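Local coordinates for microbial serine proteinases; subtilisin (Bacillus subtilis, PDB 2GKO), which hydrolyses peptide bonds in proteins as a calcium-loaded, psychrophilic serine protease of the subtilisin family, at residues A12-S17 with S21-A26; W99-L104 with A116-H121; K261-S266 with V272-E277. One frame throughout, in Å; residues are numbered along the deposited sequence.

Contact 1. Residues A12-S17 with S21-A26; sequences AIYNNS and STSGGA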
ATOM      1  N   ALA A  12      -8.764   8.831   9.412  1.00 13.41           N
ATOM      2  CA  ALA A  12      -7.749   9.841   9.114  1.00 13.31           C
ATOM      3  C   ALA A  12      -7.588  10.129   7.638  1.00 13.67           C
ATOM      4  O   ALA A  12      -7.584  11.278   7.211  1.00 14.42           O
ATOM      5  CB  ALA A  12      -6.426   9.461   9.726  1.00 12.68           C
ATOM      6  N   ILE A  13      -7.465   9.092   6.817  1.00 13.42           N
ATOM      7  CA  ILE A  13      -7.300   9.326   5.405  1.00 13.40           C
ATOM      8  C   ILE A  13      -8.609   9.849   4.745  1.00 13.35           C
ATOM      9  O   ILE A  13      -8.536  10.554   3.751  1.00 14.60           O
ATOM     10  CB  ILE A  13      -6.675   8.073   4.676  1.00 13.62           C
ATOM     11  CG1 ILE A  13      -6.082   8.461   3.333  1.00 13.62           C
ATOM     12  CG2 ILE A  13      -7.660   6.939   4.507  1.00 13.70           C
ATOM     13  CD1 ILE A  13      -5.095   7.402   2.784  1.00 14.17           C
ATOM     14  N   TYR A  14      -9.762   9.516   5.316  1.00 14.02           N
ATOM     15  CA  TYR A  14     -11.058  10.026   4.842  1.00 14.18           C
ATOM     16  C   TYR A  14     -11.311  11.427   5.394  1.00 15.67           C
ATOM     17  O   TYR A  14     -12.178  12.151   4.873  1.00 15.68           O
ATOM     18  CB  TYR A  14     -12.219   9.096   5.249  1.00 14.68           C
ATOM     19  CG  TYR A  14     -12.569   8.162   4.126  1.00 14.72           C
ATOM     20  CD1 TYR A  14     -13.665   8.400   3.310  1.00 14.29           C
ATOM     21  CD2 TYR A  14     -11.742   7.089   3.818  1.00 14.45           C
ATOM     22  CE1 TYR A  14     -13.954   7.557   2.229  1.00 12.87           C
ATOM     23  CE2 TYR A  14     -12.016   6.255   2.747  1.00 14.22           C
ATOM     24  CZ  TYR A  14     -13.127   6.487   1.957  1.00 14.20           C
ATOM     25  OH  TYR A  14     -13.390   5.661   0.900  1.00 12.60           O
ATOM     26  N   ASN A  15     -10.556  11.796   6.424  1.00 16.30           N
ATOM     27  CA  ASN A  15     -10.693  13.105   7.095  1.00 17.03           C
ATOM     28  C   ASN A  15     -12.116  13.306   7.613  1.00 17.29           C
ATOM     29  O   ASN A  15     -12.768  14.305   7.323  1.00 18.04           O
ATOM     30  CB  ASN A  15     -10.245  14.220   6.153  1.00 16.62           C
ATOM     31  CG  ASN A  15      -9.843  15.517   6.888  1.00 16.50           C
ATOM     32  OD1 ASN A  15      -9.403  16.457   6.245  1.00 21.26           O
ATOM     33  ND2 ASN A  15      -9.999  15.555   8.210  1.00 17.72           N
ATOM     34  N   ASN A  16     -12.585  12.346   8.396  1.00 17.82           N
ATOM     35  CA  ASN A  16     -13.902  12.407   9.011  1.00 18.55           C
ATOM     36  C   ASN A  16     -13.920  11.596  10.295  1.00 19.68           C
ATOM     37  O   ASN A  16     -13.814  10.368  10.265  1.00 20.25           O
ATOM     38  CB  ASN A  16     -14.955  11.890   8.023  1.00 18.69           C
ATOM     39  CG  ASN A  16     -16.369  11.989   8.554  1.00 19.07           C
ATOM     40  OD1 ASN A  16     -16.596  12.209   9.737  1.00 22.11           O
ATOM     41  ND2 ASN A  16     -17.338  11.811   7.660  1.00 23.14           N
ATOM     42  N   SER A  17     -14.104  12.280  11.420  1.00 19.47           N
ATOM     43  CA  SER A  17     -14.000  11.659  12.738  1.00 20.14           C
ATOM     44  C   SER A  17     -15.146  10.736  13.051  1.00 19.11           C
ATOM     45  O   SER A  17     -15.056   9.946  13.988  1.00 19.57           O
ATOM     46  CB  SER A  17     -13.951  12.747  13.821  1.00 20.66           C
ATOM     47  OG  SER A  17     -12.896  13.647  13.555  1.00 23.46           O
ATOM     48  N   SER A  21     -18.672   4.297   7.196  1.00 17.52           N
ATOM     49  CA  SER A  21     -18.395   3.412   6.063  1.00 17.12           C
ATOM     50  C   SER A  21     -17.623   4.157   4.989  1.00 16.07           C
ATOM     51  O   SER A  21     -17.547   5.390   4.982  1.00 17.06           O
ATOM     52  CB  SER A  21     -19.695   2.830   5.479  1.00 17.18           C
ATOM     53  OG  SER A  21     -20.453   3.830   4.823  1.00 19.33           O
ATOM     54  N   THR A  22     -17.040   3.392   4.066  1.00 15.58           N
ATOM     55  CA  THR A  22     -16.255   3.962   2.991  1.00 14.18           C
ATOM     56  C   THR A  22     -16.907   3.651   1.652  1.00 14.21           C
ATOM     57  O   THR A  22     -17.945   2.978   1.583  1.00 14.28           O
ATOM     58  CB  THR A  22     -14.807   3.403   3.023  1.00 13.97           C
ATOM     59  OG1 THR A  22     -14.863   1.971   3.043  1.00 12.58           O
ATOM     60  CG2 THR A  22     -14.101   3.796   4.337  1.00 13.60           C
ATOM     61  N   SER A  23     -16.275   4.145   0.592  1.00 14.14           N
ATOM     62  CA  SER A  23     -16.783   3.988  -0.757  1.00 14.32           C
ATOM     63  C   SER A  23     -15.687   4.127  -1.797  1.00 14.65           C
ATOM     64  O   SER A  23     -14.602   4.668  -1.530  1.00 13.44           O
ATOM     65  CB  SER A  23     -17.867   5.050  -1.035  1.00 14.39           C
ATOM     66  OG  SER A  23     -17.302   6.352  -1.079  1.00 15.69           O
ATOM     67  N   GLY A  24     -15.986   3.652  -3.004  1.00 14.31           N
ATOM     68  CA  GLY A  24     -15.178   3.972  -4.160  1.00 14.17           C
ATOM     69  C   GLY A  24     -14.167   2.896  -4.544  1.00 13.44           C
ATOM     70  O   GLY A  24     -13.994   1.908  -3.839  1.00 13.62           O
ATOM     71  N   GLY A  25     -13.527   3.105  -5.682  1.00 14.09           N
ATOM     72  CA  GLY A  25     -12.543   2.179  -6.219  1.00 13.75           C
ATOM     73  C   GLY A  25     -13.061   1.264  -7.308  1.00 14.31           C
ATOM     74  O   GLY A  25     -12.326   0.403  -7.781  1.00 14.31           O
ATOM     75  N   ALA A  26     -14.324   1.434  -7.712  1.00 14.85           N
ATOM     76  CA  ALA A  26     -14.935   0.527  -8.674  1.00 15.30           C
ATOM     77  C   ALA A  26     -14.114   0.408  -9.947  1.00 15.27           C
ATOM     78  O   ALA A  26     -13.686   1.397 -10.525  1.00 15.45           O
ATOM     79  CB  ALA A  26     -16.354   0.968  -9.002  1.00 16.01           C
TER
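Tyr14, on the last turn of helix 8-14, reaches across to Thr22 and Ser23 in the loop that runs on to strand 29-34; a Schellman motif at Asn15 ends the helix directly after Tyr14. The first shell has an apolar and a polar component. Thr22 CG2 sits over one face of the phenol ring, 4.0 Å from the ring centroid and 27° off the normal, which meets the geometry of a CH-pi contact. The methyl is displaced toward the hydroxyl-bearing side of the ring, nearest Tyr14 CE2 (3.6 Å) and Tyr14 CZ (3.7 Å). The two side chains cross at about a right angle. At the polar end, Ser23 N donates to Tyr14 OH over 3.3 Å, long but nearly straight at 175°, and Ser23 O comes within 2.9 Å of the same Tyr14 OH.

The hydroxyl has a stronger partner outside the segments, the carbonyl O of Val92, while Lys261 NZ adds a weak bond and is also hydrogen-bonded to Ser23 O. Thr22 is fixed from its other branch: OG1, turned between its own N and carbonyl carbon, bonds Gly91 O, which leaves CG2 beside the backbone N and facing the ring. Replacing Tyr14 with a phenylalanine would probably keep the ring under Thr22 CG2 but leave Ser23 N and Val92 O without their shared mate.

Farther out, Gly24 N is held by Glu95 OE2. The tyrosine chi1 of -97° lies away from a staggered value and carries the ring to Thr22 and the hydroxyl to Ser23 N. Behind it, Asn15 takes positive phi as the C-prime residue, with Asn16 N bonded to Lys11 O and a weak bond of 3.1 Å from Asn15 N to Ala12 O.

Contact 2. Residues W99-L104 with A116-H121; sequences WAYKVL and AEAIRH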
ATOM      1  N   TRP A  99      -6.702  -8.538  -6.294  1.00  9.53           N
ATOM      2  CA  TRP A  99      -5.864  -9.575  -6.898  1.00  9.89           C
ATOM      3  C   TRP A  99      -4.867  -9.977  -5.830  1.00  9.84           C
ATOM      4  O   TRP A  99      -3.931  -9.233  -5.528  1.00  9.77           O
ATOM      5  CB  TRP A  99      -5.106  -9.067  -8.121  1.00  9.88           C
ATOM      6  CG  TRP A  99      -5.950  -8.699  -9.269  1.00  9.95           C
ATOM      7  CD1 TRP A  99      -7.327  -8.640  -9.317  1.00 10.97           C
ATOM      8  CD2 TRP A  99      -5.496  -8.292 -10.555  1.00  9.91           C
ATOM      9  NE1 TRP A  99      -7.742  -8.244 -10.564  1.00  9.95           N
ATOM     10  CE2 TRP A  99      -6.640  -8.010 -11.344  1.00 11.23           C
ATOM     11  CE3 TRP A  99      -4.229  -8.138 -11.130  1.00  9.30           C
ATOM     12  CZ2 TRP A  99      -6.546  -7.584 -12.681  1.00 11.99           C
ATOM     13  CZ3 TRP A  99      -4.141  -7.718 -12.451  1.00 10.67           C
ATOM     14  CH2 TRP A  99      -5.286  -7.464 -13.210  1.00 11.34           C
ATOM     15  N   ALA A 100      -5.121 -11.125  -5.217  1.00  9.56           N
ATOM     16  CA  ALA A 100      -4.328 -11.629  -4.106  1.00  9.52           C
ATOM     17  C   ALA A 100      -3.237 -12.487  -4.729  1.00  9.85           C
ATOM     18  O   ALA A 100      -3.511 -13.599  -5.197  1.00  9.61           O
ATOM     19  CB  ALA A 100      -5.204 -12.442  -3.135  1.00 10.11           C
ATOM     20  N   TYR A 101      -2.014 -11.947  -4.775  1.00  8.63           N
ATOM     21  CA  TYR A 101      -0.854 -12.643  -5.350  1.00  9.10           C
ATOM     22  C   TYR A 101       0.094 -13.028  -4.209  1.00  9.65           C
ATOM     23  O   TYR A 101       0.696 -12.153  -3.564  1.00  9.20           O
ATOM     24  CB  TYR A 101      -0.136 -11.731  -6.344  1.00  9.21           C
ATOM     25  CG  TYR A 101      -0.796 -11.560  -7.697  1.00  8.61           C
ATOM     26  CD1 TYR A 101      -2.102 -12.003  -7.957  1.00  9.18           C
ATOM     27  CD2 TYR A 101      -0.100 -10.920  -8.736  1.00  8.62           C
ATOM     28  CE1 TYR A 101      -2.706 -11.803  -9.227  1.00  9.12           C
ATOM     29  CE2 TYR A 101      -0.663 -10.746  -9.992  1.00  9.88           C
ATOM     30  CZ  TYR A 101      -1.970 -11.184 -10.243  1.00 10.77           C
ATOM     31  OH  TYR A 101      -2.496 -10.963 -11.493  1.00 11.45           O
ATOM     32  N   LYS A 102       0.231 -14.329  -3.938  1.00  9.02           N
ATOM     33  CA  LYS A 102       1.095 -14.794  -2.853  1.00  9.06           C
ATOM     34  C   LYS A 102       2.520 -14.842  -3.398  1.00  9.98           C
ATOM     35  O   LYS A 102       2.797 -15.592  -4.322  1.00 10.77           O
ATOM     36  CB  LYS A 102       0.642 -16.142  -2.298  1.00  8.24           C
ATOM     37  CG  LYS A 102       1.442 -16.642  -1.118  1.00  8.67           C
ATOM     38  CD  LYS A 102       0.817 -17.891  -0.537  1.00 10.61           C
ATOM     39  CE  LYS A 102       1.582 -18.349   0.676  1.00 11.82           C
ATOM     40  NZ  LYS A 102       0.981 -19.566   1.331  1.00 12.38           N
ATOM     41  N   VAL A 103       3.381 -14.011  -2.841  1.00 10.18           N
ATOM     42  CA  VAL A 103       4.805 -13.949  -3.206  1.00 10.95           C
ATOM     43  C   VAL A 103       5.768 -14.238  -2.056  1.00 12.52           C
ATOM     44  O   VAL A 103       6.976 -14.392  -2.288  1.00 12.84           O
ATOM     45  CB  VAL A 103       5.149 -12.580  -3.830  1.00 10.44           C
ATOM     46  CG1 VAL A 103       4.203 -12.280  -4.956  1.00 11.52           C
ATOM     47  CG2 VAL A 103       5.165 -11.431  -2.781  1.00  9.59           C
ATOM     48  N   LEU A 104       5.247 -14.311  -0.829  1.00 13.78           N
ATOM     49  CA  LEU A 104       6.028 -14.595   0.371  1.00 16.66           C
ATOM     50  C   LEU A 104       5.547 -15.958   0.838  1.00 20.31           C
ATOM     51  O   LEU A 104       4.395 -16.133   1.223  1.00 20.20           O
ATOM     52  CB  LEU A 104       5.790 -13.515   1.407  1.00 16.46           C
ATOM     53  CG  LEU A 104       6.086 -12.078   0.981  1.00 16.53           C
ATOM     54  CD1 LEU A 104       5.851 -11.087   2.119  1.00 18.57           C
ATOM     55  CD2 LEU A 104       7.504 -11.959   0.501  1.00 16.89           C
ATOM     56  N   ALA A 116       9.282 -10.883  -8.345  1.00 13.31           N
ATOM     57  CA  ALA A 116       9.466 -10.333  -9.685  1.00 13.24           C
ATOM     58  C   ALA A 116       8.480 -10.944 -10.693  1.00 12.18           C
ATOM     59  O   ALA A 116       7.922 -10.228 -11.499  1.00 12.74           O
ATOM     60  CB  ALA A 116      10.916 -10.525 -10.138  1.00 13.92           C
ATOM     61  N   GLU A 117       8.251 -12.248 -10.614  1.00 12.42           N
ATOM     62  CA  GLU A 117       7.316 -12.915 -11.502  1.00 12.94           C
ATOM     63  C   GLU A 117       5.909 -12.362 -11.305  1.00 12.26           C
ATOM     64  O   GLU A 117       5.174 -12.122 -12.257  1.00 11.37           O
ATOM     65  CB  GLU A 117       7.345 -14.418 -11.263  1.00 14.27           C
ATOM     66  CG  GLU A 117       6.460 -15.226 -12.197  1.00 18.52           C
ATOM     67  CD  GLU A 117       6.959 -15.269 -13.639  1.00 26.63           C
ATOM     68  OE1 GLU A 117       8.048 -14.722 -13.946  1.00 29.47           O
ATOM     69  OE2 GLU A 117       6.221 -15.829 -14.478  1.00 31.08           O
ATOM     70  N   ALA A 118       5.543 -12.130 -10.052  1.00 11.53           N
ATOM     71  CA  ALA A 118       4.221 -11.581  -9.755  1.00 11.04           C
ATOM     72  C   ALA A 118       4.033 -10.152 -10.229  1.00 10.67           C
ATOM     73  O   ALA A 118       2.960  -9.798 -10.730  1.00 10.34           O
ATOM     74  CB  ALA A 118       3.957 -11.671  -8.250  1.00 10.51           C
ATOM     75  N   ILE A 119       5.069  -9.324 -10.095  1.00  9.95           N
ATOM     76  CA  ILE A 119       5.020  -7.955 -10.578  1.00 10.85           C
ATOM     77  C   ILE A 119       4.829  -7.980 -12.089  1.00 10.95           C
ATOM     78  O   ILE A 119       3.988  -7.290 -12.624  1.00 11.79           O
ATOM     79  CB  ILE A 119       6.306  -7.176 -10.216  1.00 10.02           C
ATOM     80  CG1 ILE A 119       6.442  -7.012  -8.692  1.00 10.76           C
ATOM     81  CG2 ILE A 119       6.277  -5.797 -10.854  1.00 12.05           C
ATOM     82  CD1 ILE A 119       7.817  -6.599  -8.295  1.00 10.21           C
ATOM     83  N   ARG A 120       5.646  -8.775 -12.781  1.00 11.98           N
ATOM     84  CA  ARG A 120       5.503  -8.872 -14.223  1.00 12.22           C
ATOM     85  C   ARG A 120       4.127  -9.378 -14.625  1.00 11.66           C
ATOM     86  O   ARG A 120       3.553  -8.865 -15.567  1.00 12.25           O
ATOM     87  CB  ARG A 120       6.587  -9.759 -14.826  1.00 11.84           C
ATOM     88  CG  ARG A 120       7.994  -9.170 -14.707  1.00 14.74           C
ATOM     89  CD  ARG A 120       9.056 -10.067 -15.272  1.00 17.70           C
ATOM     90  NE  ARG A 120       8.719 -10.393 -16.648  1.00 22.17           N
ATOM     91  CZ  ARG A 120       9.070  -9.669 -17.714  1.00 23.85           C
ATOM     92  NH1 ARG A 120       8.667 -10.066 -18.918  1.00 21.29           N
ATOM     93  NH2 ARG A 120       9.822  -8.560 -17.588  1.00 22.96           N
ATOM     94  N   HIS A 121       3.624 -10.383 -13.926  1.00 11.93           N
ATOM     95  CA  HIS A 121       2.318 -10.946 -14.236  1.00 12.08           C
ATOM     96  C   HIS A 121       1.202  -9.912 -14.095  1.00 12.09           C
ATOM     97  O   HIS A 121       0.310  -9.832 -14.935  1.00 12.25           O
ATOM     98  CB  HIS A 121       2.027 -12.188 -13.397  1.00 12.34           C
ATOM     99  CG  HIS A 121       0.751 -12.873 -13.782  1.00 14.26           C
ATOM    100  ND1 HIS A 121       0.545 -13.402 -15.043  1.00 16.61           N
ATOM    101  CD2 HIS A 121      -0.413 -13.042 -13.109  1.00 13.76           C
ATOM    102  CE1 HIS A 121      -0.676 -13.910 -15.108  1.00 17.20           C
ATOM    103  NE2 HIS A 121      -1.275 -13.705 -13.949  1.00 15.24           N
TER
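Tyr101 and His121 each send a ring across the gap between strand and helix, but by different first torsions: in Tyr101, CG lies anti to the carbonyl carbon and beside the backbone N (chi1 -76°), whereas in His121 it is anti to the backbone N (chi1 -174°). The two side chains cross at about a right angle, and Tyr101 OH comes to His121 CD2 at 3.4 Å, the closest approach of this pair. Their rings meet obliquely, centroids 5.7 Å apart and planes at 37°. The imidazole is anchored elsewhere, its NE2 being hydrogen-bonded to Lys52 NZ. Ala118 meets both Tyr101 and Val103. Its carbonyl O lies in the plane of the Tyr101 ring at the edge, 3.8 Å from CE2, and its methyl CB meets Val103 CG1 at 3.4 Å, tighter than ordinary van der Waals contact.

Such a small residue is consistent with the close approach of helix and strand, the CA atoms of Tyr101 and Ala118 being 6.8 Å apart. Strand 97-102 and helix 112-129 are the first two elements of a beta-alpha-beta crossover ending in strand 133-137, and Leu33 of strand 29-34, the strand between those two, touches both Tyr101 and Ala118.

Contact 3. Residues K261-S266 with V272-E277; sequences KIWAQS and VDVRGE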
ATOM      1  N   LYS A 261      -9.293   4.575  -5.330  1.00 13.19           N
ATOM      2  CA  LYS A 261     -10.442   5.462  -5.170  1.00 13.63           C
ATOM      3  C   LYS A 261     -10.329   6.648  -6.137  1.00 14.42           C
ATOM      4  O   LYS A 261     -11.330   7.048  -6.781  1.00 15.91           O
ATOM      5  CB  LYS A 261     -10.495   5.947  -3.715  1.00 13.56           C
ATOM      6  CG  LYS A 261     -11.749   6.688  -3.322  1.00 14.51           C
ATOM      7  CD  LYS A 261     -11.787   6.944  -1.822  1.00 15.17           C
ATOM      8  CE  LYS A 261     -12.892   7.942  -1.448  1.00 16.13           C
ATOM      9  NZ  LYS A 261     -14.252   7.403  -1.663  1.00 15.44           N
ATOM     10  N   ILE A 262      -9.128   7.219  -6.243  1.00 13.74           N
ATOM     11  CA  ILE A 262      -8.874   8.304  -7.175  1.00 14.39           C
ATOM     12  C   ILE A 262      -9.035   7.814  -8.616  1.00 14.64           C
ATOM     13  O   ILE A 262      -9.740   8.425  -9.424  1.00 14.65           O
ATOM     14  CB  ILE A 262      -7.451   8.882  -6.946  1.00 14.07           C
ATOM     15  CG1 ILE A 262      -7.390   9.610  -5.607  1.00 14.62           C
ATOM     16  CG2 ILE A 262      -7.030   9.824  -8.069  1.00 15.31           C
ATOM     17  CD1 ILE A 262      -5.975   9.913  -5.148  1.00 14.78           C
ATOM     18  N   TRP A 263      -8.409   6.680  -8.931  1.00 14.38           N
ATOM     19  CA  TRP A 263      -8.370   6.177 -10.296  1.00 14.94           C
ATOM     20  C   TRP A 263      -9.767   5.868 -10.825  1.00 15.20           C
ATOM     21  O   TRP A 263     -10.040   6.098 -12.000  1.00 16.02           O
ATOM     22  CB  TRP A 263      -7.472   4.928 -10.405  1.00 14.79           C
ATOM     23  CG  TRP A 263      -6.710   4.816 -11.689  1.00 14.80           C
ATOM     24  CD1 TRP A 263      -6.968   5.456 -12.883  1.00 14.65           C
ATOM     25  CD2 TRP A 263      -5.532   4.032 -11.912  1.00 13.77           C
ATOM     26  NE1 TRP A 263      -6.014   5.128 -13.808  1.00 15.18           N
ATOM     27  CE2 TRP A 263      -5.114   4.257 -13.237  1.00 14.38           C
ATOM     28  CE3 TRP A 263      -4.767   3.182 -11.108  1.00 12.69           C
ATOM     29  CZ2 TRP A 263      -3.984   3.642 -13.776  1.00 15.66           C
ATOM     30  CZ3 TRP A 263      -3.653   2.584 -11.636  1.00 14.71           C
ATOM     31  CH2 TRP A 263      -3.275   2.803 -12.956  1.00 14.26           C
ATOM     32  N   ALA A 264     -10.635   5.359  -9.954  1.00 15.85           N
ATOM     33  CA  ALA A 264     -11.977   4.920 -10.332  1.00 16.76           C
ATOM     34  C   ALA A 264     -12.815   6.096 -10.814  1.00 17.68           C
ATOM     35  O   ALA A 264     -13.732   5.928 -11.622  1.00 18.05           O
ATOM     36  CB  ALA A 264     -12.642   4.245  -9.173  1.00 16.72           C
ATOM     37  N   GLN A 265     -12.488   7.293 -10.340  1.00 18.99           N
ATOM     38  CA  GLN A 265     -13.188   8.509 -10.773  1.00 20.58           C
ATOM     39  C   GLN A 265     -12.602   9.125 -12.054  1.00 21.45           C
ATOM     40  O   GLN A 265     -13.235   9.993 -12.679  1.00 22.83           O
ATOM     41  CB  GLN A 265     -13.189   9.516  -9.633  1.00 20.43           C
ATOM     42  CG  GLN A 265     -13.984   9.062  -8.414  1.00 22.76           C
ATOM     43  CD  GLN A 265     -15.308   8.398  -8.792  1.00 25.53           C
ATOM     44  OE1 GLN A 265     -16.157   9.035  -9.424  1.00 26.40           O
ATOM     45  NE2 GLN A 265     -15.476   7.119  -8.435  1.00 23.70           N
ATOM     46  N   SER A 266     -11.407   8.682 -12.445  1.00 22.11           N
ATOM     47  CA  SER A 266     -10.797   9.028 -13.730  1.00 22.56           C
ATOM     48  C   SER A 266     -10.205   7.804 -14.409  1.00 22.94           C
ATOM     49  O   SER A 266      -8.983   7.726 -14.586  1.00 22.63           O
ATOM     50  CB  SER A 266      -9.697  10.065 -13.531  1.00 22.99           C
ATOM     51  OG  SER A 266     -10.167  11.155 -12.776  1.00 24.24           O
ATOM     52  N   VAL A 272       0.866   7.464 -14.167  1.00 15.76           N
ATOM     53  CA  VAL A 272       1.627   8.690 -13.909  1.00 15.79           C
ATOM     54  C   VAL A 272       0.694   9.821 -13.452  1.00 15.79           C
ATOM     55  O   VAL A 272       1.017  10.564 -12.514  1.00 14.57           O
ATOM     56  CB  VAL A 272       2.494   9.076 -15.152  1.00 15.76           C
ATOM     57  CG1 VAL A 272       3.243  10.369 -14.909  1.00 17.19           C
ATOM     58  CG2 VAL A 272       3.468   7.941 -15.526  1.00 17.06           C
ATOM     59  N   ASP A 273      -0.474   9.945 -14.095  1.00 15.86           N
ATOM     60  CA  ASP A 273      -1.496  10.902 -13.676  1.00 16.68           C
ATOM     61  C   ASP A 273      -1.978  10.699 -12.245  1.00 16.60           C
ATOM     62  O   ASP A 273      -2.122  11.649 -11.490  1.00 16.37           O
ATOM     63  CB  ASP A 273      -2.739  10.813 -14.562  1.00 17.08           C
ATOM     64  CG  ASP A 273      -2.483  11.199 -16.009  1.00 19.42           C
ATOM     65  OD1 ASP A 273      -1.573  12.025 -16.312  1.00 20.76           O
ATOM     66  OD2 ASP A 273      -3.182  10.699 -16.918  1.00 19.73           O
ATOM     67  N   VAL A 274      -2.241   9.448 -11.872  1.00 15.76           N
ATOM     68  CA  VAL A 274      -2.776   9.142 -10.559  1.00 15.39           C
ATOM     69  C   VAL A 274      -1.703   9.371  -9.506  1.00 14.90           C
ATOM     70  O   VAL A 274      -1.994   9.900  -8.447  1.00 15.12           O
ATOM     71  CB  VAL A 274      -3.327   7.694 -10.495  1.00 15.11           C
ATOM     72  CG1 VAL A 274      -3.744   7.324  -9.067  1.00 15.78           C
ATOM     73  CG2 VAL A 274      -4.482   7.537 -11.483  1.00 14.50           C
ATOM     74  N   ARG A 275      -0.474   8.993  -9.835  1.00 15.35           N
ATOM     75  CA  ARG A 275       0.678   9.234  -8.975  1.00 15.51           C
ATOM     76  C   ARG A 275       0.849  10.731  -8.724  1.00 15.67           C
ATOM     77  O   ARG A 275       1.137  11.148  -7.618  1.00 15.47           O
ATOM     78  CB  ARG A 275       1.925   8.668  -9.633  1.00 15.62           C
ATOM     79  CG  ARG A 275       3.162   8.773  -8.776  1.00 14.73           C
ATOM     80  CD  ARG A 275       4.361   8.186  -9.411  1.00 12.62           C
ATOM     81  NE  ARG A 275       5.479   8.109  -8.466  1.00 13.41           N
ATOM     82  CZ  ARG A 275       6.666   7.590  -8.751  1.00 12.15           C
ATOM     83  NH1 ARG A 275       6.919   7.048  -9.933  1.00 14.90           N
ATOM     84  NH2 ARG A 275       7.595   7.532  -7.802  1.00 12.52           N
ATOM     85  N   GLY A 276       0.674  11.523  -9.775  1.00 15.79           N
ATOM     86  CA  GLY A 276       0.757  12.964  -9.670  1.00 15.51           C
ATOM     87  C   GLY A 276      -0.337  13.542  -8.801  1.00 15.92           C
ATOM     88  O   GLY A 276      -0.097  14.493  -8.056  1.00 16.27           O
ATOM     89  N   GLU A 277      -1.539  12.970  -8.872  1.00 15.92           N
ATOM     90  CA  GLU A 277      -2.625  13.381  -8.006  1.00 15.96           C
ATOM     91  C   GLU A 277      -2.327  13.043  -6.541  1.00 15.78           C
ATOM     92  O   GLU A 277      -2.595  13.841  -5.670  1.00 14.85           O
ATOM     93  CB  GLU A 277      -3.970  12.778  -8.458  1.00 15.74           C
ATOM     94  CG  GLU A 277      -5.187  13.170  -7.617  1.00 16.75           C
ATOM     95  CD  GLU A 277      -5.509  14.657  -7.666  1.00 17.41           C
ATOM     96  OE1 GLU A 277      -5.035  15.342  -8.602  1.00 20.52           O
ATOM     97  OE2 GLU A 277      -6.258  15.104  -6.773  1.00 18.39           O
TER
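Trp263 receives Val274 over the five-membered ring of its indole, toward the rim, and this is the tight half of the contact. Val274 CG2 stands 3.4 Å from the centroid of that ring and only 7° off its normal, a CH-pi contact directed at the pyrrole part; the methyl is 3.5 Å from both Trp263 CG and Trp263 CD1. Val274 CG2 lies beside its own backbone N, anti to the carbonyl carbon, which aims it at the indole. Trp263 NE1, hydrogen-bonded to Ala269 O in the connecting loop, fixes the ring's rotation. Both residues are buried.

The other half is looser and borders solvent. Ile262 CG2 meets Val274 CG1 at 4.2 Å and the aliphatic part of Glu277 at CG, 3.8 Å away. Glu277 bends at chi2 (64°), and its carboxylate forms a salt bridge from OE2 to Arg281, one turn along the helix.

The axes of 261-265 and 272-277 approach to 10.1 Å and cross steeply, with 126° between their N-to-C directions. Leu161 of strand 161-165 packs against Trp263 and Val274, seating this helix pair on the central sheet.

Overall arrangement
From the N terminus the three contacts come in series, none enclosing or crossing another. Contact 1 closes the first part of the loop between helix 8-14 and strand 29-34. Contact 2 closes the longer connection from strand 97-102 to helix 112-129, and contact 3 the turn between helices 248-265 and 271-283 near the C terminus. Contacts 1 and 3 touch although distant in sequence: besides the link through Lys261, Ala264 CB packs on Ala26 O (3.3 Å), tying the N-terminal loop to the end of helix 248-265. Contact 2 stands apart, its centre 27 Å from that of contact 1 and 22 Å from that of contact 3.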